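Local coordinates for DUF871 domain-containing protein (Enterococcus faecalis, PDB 2P0O) that is of unknown function but probably hydrolyses 6-phospho-N-acetylmuramic acid conjugates, as a 6-phospho-N-acetylmuramidase of the MupG type, at residues Gly200-Ala205 with Ile339-Thr344; Asn241-Glu246 with Leu346-Ala351; Phe80-Leu85 with Glu105-Ala110. All blocks are in the same frame, centred on the assembly; numbering follows the deposited sequence.

Interaction 3 comes first along the chain and closes before the other two open; it lies in the outer layer of the N-terminal TIM barrel, between the loop ahead of helix 86-91 and helix 104-111. Interactions 1 and 2 interleave: 200-205, 241-246, 339-344 and 346-351 follow one another, so the loop between strands 332-337 and 354-359 serves both. Their centres are about 11 Å apart and they touch, with Asp-342 OD2 lying 2.9 Å from Glu-246 N in a probable hydrogen bond. Interaction 3 is remote, its centre about 41 Å from that of interaction 1 and about 44 Å from that of interaction 2. Thus interaction 1 joins the barrel to the C-terminal region, of a cyclophilin-like family, interaction 2 lies within that region, and interaction 3 belongs to the barrel alone.

Interaction 1 (Gly200-Ala205 with Ile339-Thr344); sequences GQNPFA and IDKDQT. Unlike the reference sequence in segment 339-344: Asp-340 (reference Glu).
Asn-202 stands at the centre of this contact, its side chain crossing that of Lys-341 at about a right angle. Its CB comes 3.5 Å from Lys-341 O. With CG anti to the backbone N (chi1 -177°), the amide turns OD1 back to cap the following helix through weak bonds from Phe-204 N and Ala-205 N. The ND2 end points the other way, where it reaches Gln-233 OE1 and lies 3.3 Å from Asp-342 OD1, the amide and carboxylate planes 41° apart. Asp-342 OD1 accepts from Gln-233 NE2, and OD2 pairs with Arg-229 and accepts from Glu-246 N, so this buried carboxylate is well supplied with donors. The Lys-341 chain bends at chi2 and passes across Asn-202, CD 4.1 Å from Asn-202 CB, bringing NZ to 3.8 Å from Pro-203 CD, near its salt-bridge partner Asp-181. Thr-344 closes the other end: OG1, between the backbone N and carbonyl carbon (chi1 54°), sits 3.3 Å from Ala-205 CB. Two waters complete the seam. One accepts from Asn-202 N at 2.7 Å and also bonds Gln-201 OE1, Lys-341 O and Thr-344 OG1; the second links Asn-202 O to the same hydroxyl. The result is an N-capped helix start, at helix 203-212 of the TIM barrel, fitted against a C-terminal-region loop at a largely polar, water-bridged domain interface.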
loop_
_atom_site.group_PDB
_atom_site.type_symbol
_atom_site.label_atom_id
_atom_site.label_comp_id
_atom_site.label_asym_id
_atom_site.label_seq_id
_atom_site.Cartn_x
_atom_site.Cartn_y
_atom_site.Cartn_z
ATOM N N GLY A 200 -6.942 -9.322 5.023
ATOM C CA GLY A 200 -8.210 -9.223 4.320
ATOM C C GLY A 200 -8.721 -7.798 4.183
ATOM O O GLY A 200 -9.912 -7.611 3.925
ATOM N N GLN A 201 -7.843 -6.800 4.373
ATOM C CA GLN A 201 -8.277 -5.389 4.283
ATOM C C GLN A 201 -7.948 -4.763 2.900
ATOM O O GLN A 201 -7.174 -5.324 2.130
ATOM C CB GLN A 201 -7.676 -4.518 5.412
ATOM C CG GLN A 201 -8.068 -4.909 6.862
ATOM C CD GLN A 201 -9.564 -5.114 7.065
ATOM O OE1 GLN A 201 -10.379 -4.233 6.785
ATOM N NE2 GLN A 201 -9.933 -6.291 7.548
ATOM N N ASN A 202 -8.569 -3.623 2.606
ATOM C CA ASN A 202 -8.331 -2.866 1.371
ATOM C C ASN A 202 -6.849 -2.517 1.313
ATOM O O ASN A 202 -6.363 -1.796 2.169
ATOM C CB ASN A 202 -9.176 -1.570 1.376
ATOM C CG ASN A 202 -9.040 -0.771 0.084
ATOM O OD1 ASN A 202 -8.012 -0.826 -0.603
ATOM N ND2 ASN A 202 -10.085 -0.048 -0.263
ATOM N N PRO A 203 -6.123 -3.086 0.341
ATOM C CA PRO A 203 -4.694 -2.795 0.191
ATOM C C PRO A 203 -4.373 -1.318 -0.024
ATOM O O PRO A 203 -3.329 -0.835 0.451
ATOM C CB PRO A 203 -4.281 -3.623 -1.045
ATOM C CG PRO A 203 -5.347 -4.674 -1.182
ATOM C CD PRO A 203 -6.607 -4.085 -0.638
ATOM N N PHE A 204 -5.235 -0.598 -0.737
ATOM C CA PHE A 204 -5.013 0.836 -0.954
ATOM C C PHE A 204 -5.005 1.588 0.365
ATOM O O PHE A 204 -4.115 2.394 0.606
ATOM C CB PHE A 204 -6.048 1.431 -1.940
ATOM C CG PHE A 204 -6.103 2.950 -1.941
ATOM C CD1 PHE A 204 -5.125 3.696 -2.595
ATOM C CD2 PHE A 204 -7.148 3.623 -1.310
ATOM C CE1 PHE A 204 -5.160 5.089 -2.606
ATOM C CE2 PHE A 204 -7.200 5.015 -1.309
ATOM C CZ PHE A 204 -6.194 5.761 -1.951
ATOM N N ALA A 205 -6.015 1.338 1.207
ATOM C CA ALA A 205 -6.080 2.010 2.496
ATOM C C ALA A 205 -4.880 1.612 3.371
ATOM O O ALA A 205 -4.366 2.425 4.114
ATOM C CB ALA A 205 -7.395 1.668 3.226
ATOM N N ILE A 339 -19.342 1.791 1.437
ATOM C CA ILE A 339 -19.189 0.339 1.267
ATOM C C ILE A 339 -18.230 -0.220 2.321
ATOM O O ILE A 339 -17.201 0.395 2.618
ATOM C CB ILE A 339 -18.720 0.061 -0.221
ATOM C CG1 ILE A 339 -19.905 0.231 -1.183
ATOM C CG2 ILE A 339 -18.026 -1.269 -0.437
ATOM C CD1 ILE A 339 -21.225 -0.260 -0.668
ATOM N N ASP A 340 -18.583 -1.365 2.894
ATOM C CA ASP A 340 -17.796 -1.946 3.988
ATOM C C ASP A 340 -16.302 -1.907 3.662
ATOM O O ASP A 340 -15.490 -1.455 4.466
ATOM C CB ASP A 340 -18.236 -3.392 4.270
ATOM C CG ASP A 340 -17.733 -3.912 5.593
ATOM O OD1 ASP A 340 -16.811 -3.299 6.161
ATOM O OD2 ASP A 340 -18.262 -4.951 6.083
ATOM N N LYS A 341 -15.969 -2.377 2.469
ATOM C CA LYS A 341 -14.591 -2.491 2.003
ATOM C C LYS A 341 -13.852 -1.139 1.938
ATOM O O LYS A 341 -12.628 -1.096 2.050
ATOM C CB LYS A 341 -14.555 -3.248 0.649
ATOM C CG LYS A 341 -13.328 -2.972 -0.267
ATOM C CD LYS A 341 -12.142 -3.948 -0.046
ATOM C CE LYS A 341 -11.239 -4.051 -1.292
ATOM N NZ LYS A 341 -10.193 -5.193 -1.224
ATOM N N ASP A 342 -14.569 -0.033 1.784
ATOM C CA ASP A 342 -13.889 1.254 1.699
ATOM C C ASP A 342 -13.798 1.986 3.028
ATOM O O ASP A 342 -13.132 3.016 3.145
ATOM C CB ASP A 342 -14.496 2.150 0.605
ATOM C CG ASP A 342 -14.179 1.644 -0.791
ATOM O OD1 ASP A 342 -13.238 0.828 -0.936
ATOM O OD2 ASP A 342 -14.883 2.023 -1.755
ATOM N N GLN A 343 -14.415 1.426 4.055
ATOM C CA GLN A 343 -14.435 2.138 5.327
ATOM C C GLN A 343 -13.078 2.325 6.008
ATOM O O GLN A 343 -12.942 3.200 6.835
ATOM C CB GLN A 343 -15.448 1.476 6.272
ATOM C CG GLN A 343 -16.890 1.851 5.875
ATOM C CD GLN A 343 -17.925 1.215 6.772
ATOM O OE1 GLN A 343 -17.666 0.981 7.932
ATOM N NE2 GLN A 343 -19.098 0.934 6.232
ATOM N N THR A 344 -12.072 1.510 5.700
ATOM C CA THR A 344 -10.740 1.778 6.250
ATOM C C THR A 344 -10.036 2.982 5.584
ATOM O O THR A 344 -8.969 3.385 5.999
ATOM C CB THR A 344 -9.815 0.576 6.172
ATOM O OG1 THR A 344 -9.767 0.107 4.815
ATOM C CG2 THR A 344 -10.285 -0.554 7.132
HETATM O O HOH W 1 -10.749 -2.737 4.027
HETATM O O HOH W 2 -7.358 -1.364 4.760
#

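Interaction 2 (Asn241-Glu246 with Leu346-Ala351); sequences NQFLLE and LPLIKA
Strand 242-247 runs extended past the end of a 3-10 segment, through Leu-348, with Phe-243 and Ile-349 nearest across the gap at 7.5 Å between CA atoms and no hydrogen bond joining the two backbones. The strand is an outer member of the three-stranded mixed sheet in the C-terminal region, of a cyclophilin-like family, and the 3-10 segment belongs to the loop that leads into its sheet neighbour, strand 354-359. Ile-349 N closes the turn by bonding to Leu-346 O. Phe-243 and Leu-245, two residues apart on the strand, both direct CB toward the loop. The Phe-243 side chain has CG anti to the carbonyl carbon (chi1 -66°) and runs antiparallel alongside that of Ile-349, so that CD2 rests 3.7 Å from Ile-349 CG1. Farther out the ring crosses Leu-348 at about a right angle, CE1 lying 4.0 Å from Leu-348 CB and CZ 3.7 Å from Leu-348 O. The same ring stacks with Tyr-237 and touches Phe-204 and Val-208 of helix 203-212, making it a shared surface between the barrel and this loop. Leu-348 also packs on Val-208, while Ile-349 meets Phe-355 of strand 354-359. Two residues further along the strand Leu-245 divides its two methyls: CD1 approaches Ile-349 CD1 at 4.3 Å, whereas CD2 meets Leu-346 CD2 at 3.8 Å.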
loop_
_atom_site.group_PDB
_atom_site.type_symbol
_atom_site.label_atom_id
_atom_site.label_comp_id
_atom_site.label_asym_id
_atom_site.label_seq_id
_atom_site.Cartn_x
_atom_site.Cartn_y
_atom_site.Cartn_z
ATOM N N ASN A 241 -4.908 13.278 -5.994
ATOM C CA ASN A 241 -4.835 13.482 -4.543
ATOM C C ASN A 241 -6.186 13.245 -3.844
ATOM O O ASN A 241 -6.373 13.641 -2.702
ATOM C CB ASN A 241 -4.304 14.893 -4.200
ATOM C CG ASN A 241 -3.742 14.990 -2.782
ATOM O OD1 ASN A 241 -3.426 13.982 -2.161
ATOM N ND2 ASN A 241 -3.611 16.213 -2.272
ATOM N N GLN A 242 -7.126 12.611 -4.527
ATOM C CA GLN A 242 -8.438 12.373 -3.944
ATOM C C GLN A 242 -8.585 10.923 -3.577
ATOM O O GLN A 242 -8.114 10.043 -4.325
ATOM C CB GLN A 242 -9.554 12.705 -4.937
ATOM C CG GLN A 242 -9.724 14.154 -5.334
ATOM C CD GLN A 242 -10.559 14.327 -6.623
ATOM O OE1 GLN A 242 -11.290 13.430 -7.049
ATOM N NE2 GLN A 242 -10.442 15.477 -7.238
ATOM N N PHE A 243 -9.269 10.675 -2.459
ATOM C CA PHE A 243 -9.643 9.360 -2.010
ATOM C C PHE A 243 -10.978 8.975 -2.645
ATOM O O PHE A 243 -11.974 9.674 -2.488
ATOM C CB PHE A 243 -9.788 9.306 -0.468
ATOM C CG PHE A 243 -8.505 9.513 0.263
ATOM C CD1 PHE A 243 -7.573 8.451 0.400
ATOM C CD2 PHE A 243 -8.199 10.761 0.805
ATOM C CE1 PHE A 243 -6.357 8.645 1.066
ATOM C CE2 PHE A 243 -7.001 10.968 1.492
ATOM C CZ PHE A 243 -6.067 9.913 1.622
ATOM N N LEU A 244 -10.995 7.839 -3.323
ATOM C CA LEU A 244 -12.149 7.418 -4.076
ATOM C C LEU A 244 -12.841 6.309 -3.313
ATOM O O LEU A 244 -12.223 5.272 -3.038
ATOM C CB LEU A 244 -11.702 6.945 -5.463
ATOM C CG LEU A 244 -12.745 6.504 -6.490
ATOM C CD1 LEU A 244 -13.631 7.696 -6.901
ATOM C CD2 LEU A 244 -12.121 5.845 -7.719
ATOM N N LEU A 245 -14.120 6.501 -3.000
ATOM C CA LEU A 245 -14.873 5.521 -2.203
ATOM C C LEU A 245 -16.239 5.273 -2.813
ATOM O O LEU A 245 -16.801 6.162 -3.451
ATOM C CB LEU A 245 -15.060 5.994 -0.738
ATOM C CG LEU A 245 -13.899 6.506 0.109
ATOM C CD1 LEU A 245 -13.643 7.986 -0.222
ATOM C CD2 LEU A 245 -14.160 6.355 1.634
ATOM N N GLU A 246 -16.768 4.069 -2.610
ATOM C CA GLU A 246 -18.112 3.680 -3.082
ATOM C C GLU A 246 -19.169 3.741 -1.982
ATOM O O GLU A 246 -18.865 3.556 -0.799
ATOM C CB GLU A 246 -18.086 2.279 -3.693
ATOM C CG GLU A 246 -17.680 2.257 -5.147
ATOM C CD GLU A 246 -17.557 0.840 -5.743
ATOM O OE1 GLU A 246 -17.878 -0.173 -5.063
ATOM O OE2 GLU A 246 -17.160 0.752 -6.935
ATOM N N LEU A 346 -11.631 5.885 5.440
ATOM C CA LEU A 346 -12.149 7.034 6.222
ATOM C C LEU A 346 -11.187 7.684 7.208
ATOM O O LEU A 346 -11.151 8.886 7.231
ATOM C CB LEU A 346 -13.496 6.748 6.936
ATOM C CG LEU A 346 -14.675 6.356 6.024
ATOM C CD1 LEU A 346 -15.834 5.779 6.839
ATOM C CD2 LEU A 346 -15.113 7.563 5.153
ATOM N N PRO A 347 -10.478 6.907 8.068
ATOM C CA PRO A 347 -9.479 7.562 8.947
ATOM C C PRO A 347 -8.276 8.164 8.203
ATOM O O PRO A 347 -7.475 8.862 8.820
ATOM C CB PRO A 347 -8.980 6.433 9.855
ATOM C CG PRO A 347 -9.839 5.229 9.575
ATOM C CD PRO A 347 -10.554 5.446 8.293
ATOM N N LEU A 348 -8.131 7.881 6.905
ATOM C CA LEU A 348 -7.040 8.441 6.116
ATOM C C LEU A 348 -7.353 9.860 5.659
ATOM O O LEU A 348 -6.448 10.634 5.245
ATOM C CB LEU A 348 -6.752 7.575 4.889
ATOM C CG LEU A 348 -6.247 6.167 5.211
ATOM C CD1 LEU A 348 -5.803 5.533 3.909
ATOM C CD2 LEU A 348 -5.095 6.238 6.245
ATOM N N ILE A 349 -8.634 10.198 5.740
ATOM C CA ILE A 349 -9.132 11.459 5.219
ATOM C C ILE A 349 -8.996 12.491 6.334
ATOM O O ILE A 349 -9.820 12.569 7.258
ATOM C CB ILE A 349 -10.564 11.326 4.718
ATOM C CG1 ILE A 349 -10.601 10.296 3.604
ATOM C CG2 ILE A 349 -11.076 12.641 4.131
ATOM C CD1 ILE A 349 -11.986 9.916 3.218
ATOM N N LYS A 350 -7.917 13.233 6.243
ATOM C CA LYS A 350 -7.557 14.240 7.228
ATOM C C LYS A 350 -8.155 15.615 6.924
ATOM O O LYS A 350 -8.849 15.816 5.902
ATOM C CB LYS A 350 -6.022 14.378 7.296
ATOM C CG LYS A 350 -5.421 13.477 8.325
ATOM C CD LYS A 350 -4.822 12.237 7.745
ATOM C CE LYS A 350 -5.160 11.051 8.649
ATOM N NZ LYS A 350 -4.852 11.277 10.092
ATOM N N ALA A 351 -7.870 16.551 7.833
ATOM C CA ALA A 351 -8.170 17.965 7.653
ATOM C C ALA A 351 -7.743 18.381 6.229
ATOM O O ALA A 351 -6.603 18.126 5.811
ATOM C CB ALA A 351 -7.401 18.818 8.731
#

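Interaction 3 (Phe80-Leu85 with Glu105-Ala110); sequences FSFDEL and EQMAHA
Phe-82, in a type I beta turn running from Ser-81 to Glu-84, pushes its ring against helix 104-111 and makes the closely packed half of this contact. CG anti to the backbone N (chi1 -158°) carries the ring across to the helix, where CE2 lies 3.4 Å from Ala-110 CB. The same ring atom is 3.7 Å from Gln-106 O, which sits at the ring edge, in its plane, while already accepting from Ala-110 N one turn on. CZ stays 4.5 Å from CG of the selenomethionine Met-107, a looser touch, and Leu-85 CD1 supports Ala-110 CB from the loop side at 4.0 Å. The other half is slack and polar. Asp-83, on the exposed side, holds OD1 3.6 Å from Gln-106 NE2 with carboxylate and amide planes 65° apart, too far for a hydrogen bond, while OE1 of the same amide accepts from Thr-103 N. Behind the buried half, Phe-82 also rests on Leu-96 and Met-98 of strand 95-98 and on Ile-116 of strand 115-119, so helix 104-111 and the turn ahead of helix 86-91 pack together over two adjacent strands of the TIM barrel.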
loop_
_atom_site.group_PDB
_atom_site.type_symbol
_atom_site.label_atom_id
_atom_site.label_comp_id
_atom_site.label_asym_id
_atom_site.label_seq_id
_atom_site.Cartn_x
_atom_site.Cartn_y
_atom_site.Cartn_z
ATOM N N PHE A 80 25.641 -16.583 -10.584
ATOM C CA PHE A 80 26.157 -15.337 -10.064
ATOM C C PHE A 80 27.053 -15.588 -8.857
ATOM O O PHE A 80 27.050 -16.694 -8.283
ATOM C CB PHE A 80 25.012 -14.391 -9.735
ATOM C CG PHE A 80 24.126 -14.088 -10.916
ATOM C CD1 PHE A 80 24.529 -13.184 -11.895
ATOM C CD2 PHE A 80 22.895 -14.716 -11.059
ATOM C CE1 PHE A 80 23.712 -12.904 -12.992
ATOM C CE2 PHE A 80 22.075 -14.443 -12.146
ATOM C CZ PHE A 80 22.482 -13.538 -13.113
ATOM N N SER A 81 27.869 -14.584 -8.522
ATOM C CA SER A 81 28.594 -14.568 -7.254
ATOM C C SER A 81 28.482 -13.175 -6.627
ATOM O O SER A 81 28.450 -12.145 -7.336
ATOM C CB SER A 81 30.061 -14.985 -7.421
ATOM O OG SER A 81 30.845 -13.936 -7.971
ATOM N N PHE A 82 28.416 -13.156 -5.296
ATOM C CA PHE A 82 28.247 -11.915 -4.552
ATOM C C PHE A 82 29.449 -10.942 -4.666
ATOM O O PHE A 82 29.328 -9.736 -4.413
ATOM C CB PHE A 82 27.952 -12.237 -3.090
ATOM C CG PHE A 82 27.263 -11.135 -2.370
ATOM C CD1 PHE A 82 25.884 -10.988 -2.466
ATOM C CD2 PHE A 82 27.984 -10.235 -1.604
ATOM C CE1 PHE A 82 25.228 -9.962 -1.808
ATOM C CE2 PHE A 82 27.341 -9.203 -0.948
ATOM C CZ PHE A 82 25.947 -9.071 -1.044
ATOM N N ASP A 83 30.602 -11.476 -5.041
ATOM C CA ASP A 83 31.821 -10.681 -5.137
ATOM C C ASP A 83 32.022 -10.128 -6.547
ATOM O O ASP A 83 32.905 -9.291 -6.776
ATOM C CB ASP A 83 33.044 -11.510 -4.702
ATOM C CG ASP A 83 32.960 -11.971 -3.248
ATOM O OD1 ASP A 83 32.110 -11.445 -2.478
ATOM O OD2 ASP A 83 33.746 -12.865 -2.871
ATOM N N GLU A 84 31.206 -10.607 -7.487
ATOM C CA GLU A 84 31.311 -10.146 -8.889
ATOM C C GLU A 84 29.922 -9.715 -9.362
ATOM O O GLU A 84 29.190 -10.482 -10.019
ATOM C CB GLU A 84 31.890 -11.269 -9.802
ATOM C CG GLU A 84 33.344 -11.651 -9.474
ATOM C CD GLU A 84 34.316 -10.467 -9.642
ATOM O OE1 GLU A 84 33.817 -9.312 -9.817
ATOM O OE2 GLU A 84 35.580 -10.694 -9.591
ATOM N N LEU A 85 29.569 -8.481 -9.006
ATOM C CA LEU A 85 28.174 -8.006 -9.157
ATOM C C LEU A 85 27.904 -7.233 -10.487
ATOM O O LEU A 85 26.675 -7.004 -10.701
ATOM C CB LEU A 85 27.784 -7.164 -7.909
ATOM C CG LEU A 85 27.764 -7.784 -6.498
ATOM C CD1 LEU A 85 27.944 -6.739 -5.409
ATOM C CD2 LEU A 85 26.504 -8.572 -6.215
ATOM N N GLU A 105 30.383 -8.361 6.549
ATOM C CA GLU A 105 31.496 -7.728 5.866
ATOM C C GLU A 105 31.335 -7.664 4.342
ATOM O O GLU A 105 31.612 -6.629 3.724
ATOM C CB GLU A 105 32.801 -8.438 6.228
ATOM C CG GLU A 105 34.032 -7.785 5.637
ATOM C CD GLU A 105 35.251 -8.685 5.675
ATOM O OE1 GLU A 105 35.241 -9.695 6.423
ATOM O OE2 GLU A 105 36.235 -8.372 4.960
ATOM N N GLN A 106 30.905 -8.773 3.743
ATOM C CA GLN A 106 30.614 -8.803 2.315
ATOM C C GLN A 106 29.521 -7.798 1.992
ATOM O O GLN A 106 29.603 -7.052 1.006
ATOM C CB GLN A 106 30.168 -10.198 1.899
ATOM C CG GLN A 106 31.316 -11.181 1.752
ATOM C CD GLN A 106 30.809 -12.589 1.627
ATOM O OE1 GLN A 106 30.117 -13.085 2.512
ATOM N NE2 GLN A 106 31.121 -13.234 0.520
HETATM N N MSE A 107 28.520 -7.777 2.861
HETATM C CA MSE A 107 27.371 -6.913 2.730
HETATM C C MSE A 107 27.717 -5.439 2.792
HETATM O O MSE A 107 27.164 -4.654 2.030
HETATM C CB MSE A 107 26.342 -7.263 3.791
HETATM C CG MSE A 107 25.435 -8.391 3.354
HETATM SE SE MSE A 107 24.114 -8.923 4.723
HETATM C CE MSE A 107 23.956 -7.247 5.722
ATOM N N ALA A 108 28.617 -5.078 3.703
ATOM C CA ALA A 108 29.093 -3.706 3.825
ATOM C C ALA A 108 29.779 -3.262 2.533
ATOM O O ALA A 108 29.409 -2.235 1.954
ATOM C CB ALA A 108 30.038 -3.579 5.010
ATOM N N HIS A 109 30.749 -4.061 2.076
ATOM C CA HIS A 109 31.432 -3.830 0.808
ATOM C C HIS A 109 30.477 -3.705 -0.357
ATOM O O HIS A 109 30.663 -2.844 -1.222
ATOM C CB HIS A 109 32.427 -4.952 0.510
ATOM C CG HIS A 109 33.722 -4.826 1.251
ATOM N ND1 HIS A 109 33.803 -4.887 2.627
ATOM C CD2 HIS A 109 34.991 -4.658 0.808
ATOM C CE1 HIS A 109 35.064 -4.758 3.002
ATOM N NE2 HIS A 109 35.806 -4.619 1.917
ATOM N N ALA A 110 29.457 -4.559 -0.383
ATOM C CA ALA A 110 28.511 -4.563 -1.476
ATOM C C ALA A 110 27.577 -3.344 -1.441
ATOM O O ALA A 110 26.969 -2.992 -2.467
ATOM C CB ALA A 110 27.722 -5.868 -1.507
#